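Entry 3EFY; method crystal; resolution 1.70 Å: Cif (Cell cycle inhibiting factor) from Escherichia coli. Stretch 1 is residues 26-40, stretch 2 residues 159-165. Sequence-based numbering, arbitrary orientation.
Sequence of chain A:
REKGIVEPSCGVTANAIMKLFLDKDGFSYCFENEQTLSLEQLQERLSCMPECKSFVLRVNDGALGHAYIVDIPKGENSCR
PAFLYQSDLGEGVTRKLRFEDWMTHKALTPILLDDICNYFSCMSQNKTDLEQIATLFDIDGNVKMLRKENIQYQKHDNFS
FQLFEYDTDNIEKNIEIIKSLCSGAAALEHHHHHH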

# COMPACT_ATOMS: atom_id res chain seq x y z
N GLY A 26 -4.91 12.03 -1.39
CA GLY A 26 -4.17 13.03 -2.16
C GLY A 26 -2.65 12.91 -2.26
O GLY A 26 -2.01 13.71 -2.92
N PHE A 27 -2.05 11.88 -1.66
CA PHE A 27 -0.63 11.65 -1.84
C PHE A 27 -0.35 10.16 -1.90
O PHE A 27 -0.69 9.39 -0.97
CB PHE A 27 0.25 12.24 -0.73
CG PHE A 27 1.69 12.00 -0.96
CD1 PHE A 27 2.38 12.72 -1.92
CD2 PHE A 27 2.37 11.01 -0.29
CE1 PHE A 27 3.73 12.48 -2.18
CE2 PHE A 27 3.71 10.76 -0.54
CZ PHE A 27 4.40 11.50 -1.50
N SER A 28 0.28 9.76 -3.00
CA SER A 28 0.79 8.40 -3.13
C SER A 28 2.28 8.46 -3.49
O SER A 28 2.67 8.98 -4.53
CB SER A 28 0.04 7.59 -4.20
OG SER A 28 -1.31 7.43 -3.81
N TYR A 29 3.09 7.91 -2.62
CA TYR A 29 4.53 7.82 -2.80
C TYR A 29 4.85 7.00 -4.05
O TYR A 29 4.26 5.95 -4.26
CB TYR A 29 5.15 7.14 -1.57
CG TYR A 29 6.62 6.83 -1.67
CD1 TYR A 29 7.59 7.81 -1.40
CD2 TYR A 29 7.06 5.60 -2.12
CE1 TYR A 29 8.95 7.52 -1.51
CE2 TYR A 29 8.41 5.35 -2.27
CZ TYR A 29 9.33 6.30 -1.97
OH TYR A 29 10.68 6.04 -2.09
N CYS A 30 5.80 7.48 -4.85
CA CYS A 30 6.26 6.77 -6.01
C CYS A 30 7.78 6.98 -6.13
O CYS A 30 8.25 8.02 -6.57
CB CYS A 30 5.51 7.26 -7.24
SG CYS A 30 5.99 6.38 -8.74
N PHE A 31 8.53 5.96 -5.73
CA PHE A 31 9.98 6.03 -5.65
C PHE A 31 10.66 6.73 -6.82
O PHE A 31 11.49 7.60 -6.64
CB PHE A 31 10.55 4.61 -5.49
CG PHE A 31 12.03 4.54 -5.62
CD1 PHE A 31 12.87 5.08 -4.64
CD2 PHE A 31 12.59 3.98 -6.74
CE1 PHE A 31 14.22 5.04 -4.77
CE2 PHE A 31 13.97 3.91 -6.87
CZ PHE A 31 14.79 4.46 -5.90
N GLU A 32 10.30 6.33 -8.04
CA GLU A 32 10.96 6.85 -9.21
C GLU A 32 10.80 8.34 -9.43
O GLU A 32 11.67 8.97 -10.07
CB GLU A 32 10.53 6.09 -10.46
CG GLU A 32 11.03 4.66 -10.47
CD GLU A 32 12.54 4.51 -10.63
OE1 GLU A 32 13.25 5.48 -11.00
OE2 GLU A 32 13.02 3.36 -10.40
N ASN A 33 9.73 8.92 -8.90
CA ASN A 33 9.44 10.33 -9.12
C ASN A 33 9.76 11.27 -7.97
O ASN A 33 9.60 12.50 -8.09
CB ASN A 33 7.97 10.46 -9.50
CG ASN A 33 7.63 9.72 -10.74
OD1 ASN A 33 8.44 9.59 -11.65
ND2 ASN A 33 6.39 9.24 -10.80
N GLU A 34 10.21 10.75 -6.83
CA GLU A 34 10.46 11.61 -5.70
C GLU A 34 11.77 12.35 -5.79
O GLU A 34 12.74 11.94 -6.49
CB GLU A 34 10.40 10.80 -4.36
CG GLU A 34 9.09 10.01 -4.18
CD GLU A 34 7.80 10.82 -4.12
OE1 GLU A 34 7.81 12.08 -4.00
OE2 GLU A 34 6.69 10.22 -4.28
N GLN A 35 11.82 13.46 -5.07
CA GLN A 35 13.03 14.22 -4.96
C GLN A 35 14.08 13.45 -4.18
O GLN A 35 13.77 12.70 -3.25
CB GLN A 35 12.80 15.55 -4.27
CG GLN A 35 11.81 16.47 -5.02
CD GLN A 35 12.27 16.77 -6.41
OE1 GLN A 35 11.61 16.37 -7.40
NE2 GLN A 35 13.42 17.40 -6.53
N THR A 36 15.32 13.62 -4.58
CA THR A 36 16.47 12.96 -3.91
C THR A 36 17.48 13.92 -3.32
O THR A 36 17.66 15.03 -3.79
CB THR A 36 17.14 11.94 -4.83
OG1 THR A 36 17.73 12.59 -5.94
CG2 THR A 36 16.15 10.85 -5.31
N LEU A 37 18.13 13.50 -2.25
CA LEU A 37 19.17 14.25 -1.59
C LEU A 37 20.51 13.50 -1.70
O LEU A 37 20.57 12.26 -1.62
CB LEU A 37 18.89 14.38 -0.07
CG LEU A 37 17.68 15.21 0.39
CD1 LEU A 37 16.38 14.58 0.09
CD2 LEU A 37 17.84 15.44 1.90
N SER A 38 21.56 14.28 -1.84
CA SER A 38 22.93 13.81 -1.68
C SER A 38 23.23 13.67 -0.21
O SER A 38 22.53 14.18 0.65
CB SER A 38 23.94 14.77 -2.31
OG SER A 38 23.87 16.02 -1.65
N LEU A 39 24.33 13.02 0.11
CA LEU A 39 24.76 12.97 1.50
C LEU A 39 25.02 14.35 2.08
O LEU A 39 24.60 14.63 3.20
CB LEU A 39 26.05 12.15 1.62
CG LEU A 39 26.54 11.94 3.04
CD1 LEU A 39 25.51 11.37 4.06
CD2 LEU A 39 27.81 11.05 2.96
N GLU A 40 25.65 15.23 1.33
CA GLU A 40 25.92 16.57 1.85
C GLU A 40 24.62 17.28 2.17
O GLU A 40 24.50 17.92 3.21
CB GLU A 40 26.76 17.35 0.86
CG GLU A 40 26.81 18.86 0.98
CD GLU A 40 27.36 19.47 -0.32
OE1 GLU A 40 26.57 19.98 -1.16
OE2 GLU A 40 28.58 19.36 -0.52
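Stretch 2 159-165: FSFQLFE

Stretch 2 is an extended strand throughout, from Phe 159 to Glu 165, and it runs antiparallel to the chain of stretch 1 where the two backbones meet. That meeting is a single beta bridge between Leu 37 and Phe 161, whose CA atoms are 5.0 Å apart. Leu 37 N donates to Phe 161 O at 2.8 Å, and Phe 161 N returns a bond to Leu 37 O at 2.9 Å. Beyond this pair the backbones no longer bond directly, and water takes over: one water accepts from Leu 163 N and donates to Gln 35 O, another accepts from Leu 39 N and donates to Phe 159 O.

Gln 162 has the most surface covered, 111 Å². Its CA-to-CB bond points sideways, but an m, t side chain carries the amide to the loop, where both ends are used. Gln 162 OE1 accepts from Tyr 29 OH at 2.6 Å, while Gln 162 NE2 donates to Phe 31 O at 3.2 Å. One side chain thus gives the strand two hydrogen bonds to a loop that offers it no regular backbone pairing.

Phe 161, with 89 Å² covered, extends the bridge into an apolar contact. Phe 161 CB lies 4.2 Å from Leu 37 CB, and Phe 161 CE2 reaches Leu 39 CD1 at 3.8 Å, where stretch 1 turns helical. Leu 37 also meets Leu 163, the leucine of the strand: Leu 37 CD2 lies 4.2 Å from Leu 163 CD2.

Phe 164, third on the strand at 69 Å², has its CA-to-CB bond toward stretch 1. Tyr 29 presents its ring edge to the Phe 164 face in an offset arrangement, planes at 71°, with CE1 of Tyr 29 3.9 Å from CE1 of Phe 164. Phe 27 CZ approaches Phe 164 CE2 at 4.0 Å, and Glu 34 OE1 lies at the ring edge, 3.5 Å from Phe 164 CZ.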

# COMPACT_ATOMS: atom_id res chain seq x y z
N PHE A 159 25.73 7.28 -2.18
CA PHE A 159 24.43 7.34 -1.52
C PHE A 159 23.44 8.22 -2.28
O PHE A 159 23.82 9.26 -2.84
CB PHE A 159 24.56 7.91 -0.11
CG PHE A 159 25.20 6.97 0.88
CD1 PHE A 159 24.45 6.00 1.51
CD2 PHE A 159 26.54 7.07 1.16
CE1 PHE A 159 25.00 5.14 2.44
CE2 PHE A 159 27.13 6.21 2.13
CZ PHE A 159 26.37 5.22 2.74
N SER A 160 22.18 7.83 -2.23
CA SER A 160 21.03 8.68 -2.63
C SER A 160 19.97 8.51 -1.54
O SER A 160 19.67 7.38 -1.15
CB SER A 160 20.45 8.17 -3.94
OG SER A 160 19.34 8.92 -4.38
N PHE A 161 19.39 9.61 -1.09
CA PHE A 161 18.41 9.59 -0.02
C PHE A 161 17.11 10.22 -0.47
O PHE A 161 17.08 11.08 -1.35
CB PHE A 161 18.91 10.39 1.16
CG PHE A 161 20.20 9.87 1.75
CD1 PHE A 161 20.17 8.82 2.66
CD2 PHE A 161 21.42 10.44 1.40
CE1 PHE A 161 21.36 8.34 3.22
CE2 PHE A 161 22.59 9.99 1.97
CZ PHE A 161 22.56 8.93 2.87
N GLN A 162 16.02 9.81 0.18
CA GLN A 162 14.74 10.54 0.11
C GLN A 162 14.28 10.76 1.54
O GLN A 162 14.34 9.84 2.38
CB GLN A 162 13.67 9.77 -0.65
CG GLN A 162 14.10 9.47 -2.10
CD GLN A 162 13.08 8.67 -2.86
OE1 GLN A 162 12.03 8.28 -2.32
NE2 GLN A 162 13.36 8.44 -4.15
N LEU A 163 13.88 12.01 1.85
CA LEU A 163 13.54 12.38 3.22
C LEU A 163 12.14 13.01 3.25
O LEU A 163 11.90 14.00 2.52
CB LEU A 163 14.53 13.36 3.75
CG LEU A 163 14.38 13.91 5.15
CD1 LEU A 163 14.39 12.77 6.21
CD2 LEU A 163 15.51 14.94 5.41
N PHE A 164 11.26 12.48 4.06
CA PHE A 164 9.90 12.97 4.18
C PHE A 164 9.47 13.12 5.64
O PHE A 164 9.76 12.25 6.47
CB PHE A 164 8.90 12.01 3.53
CG PHE A 164 8.97 11.90 2.04
CD1 PHE A 164 9.90 11.09 1.43
CD2 PHE A 164 8.03 12.53 1.23
CE1 PHE A 164 9.92 10.91 0.04
CE2 PHE A 164 8.05 12.35 -0.17
CZ PHE A 164 9.02 11.53 -0.73
N GLU A 165 8.68 14.16 5.96
CA GLU A 165 7.97 14.18 7.21
C GLU A 165 6.82 13.19 7.21
O GLU A 165 6.18 12.99 6.16
CB GLU A 165 7.44 15.61 7.47
CG GLU A 165 6.78 15.75 8.83
CD GLU A 165 6.20 17.14 9.13
OE1 GLU A 165 6.49 18.11 8.35
OE2 GLU A 165 5.46 17.21 10.17
O HOH W 1 13.26 13.57 -0.65
O HOH W 2 25.54 11.45 -2.06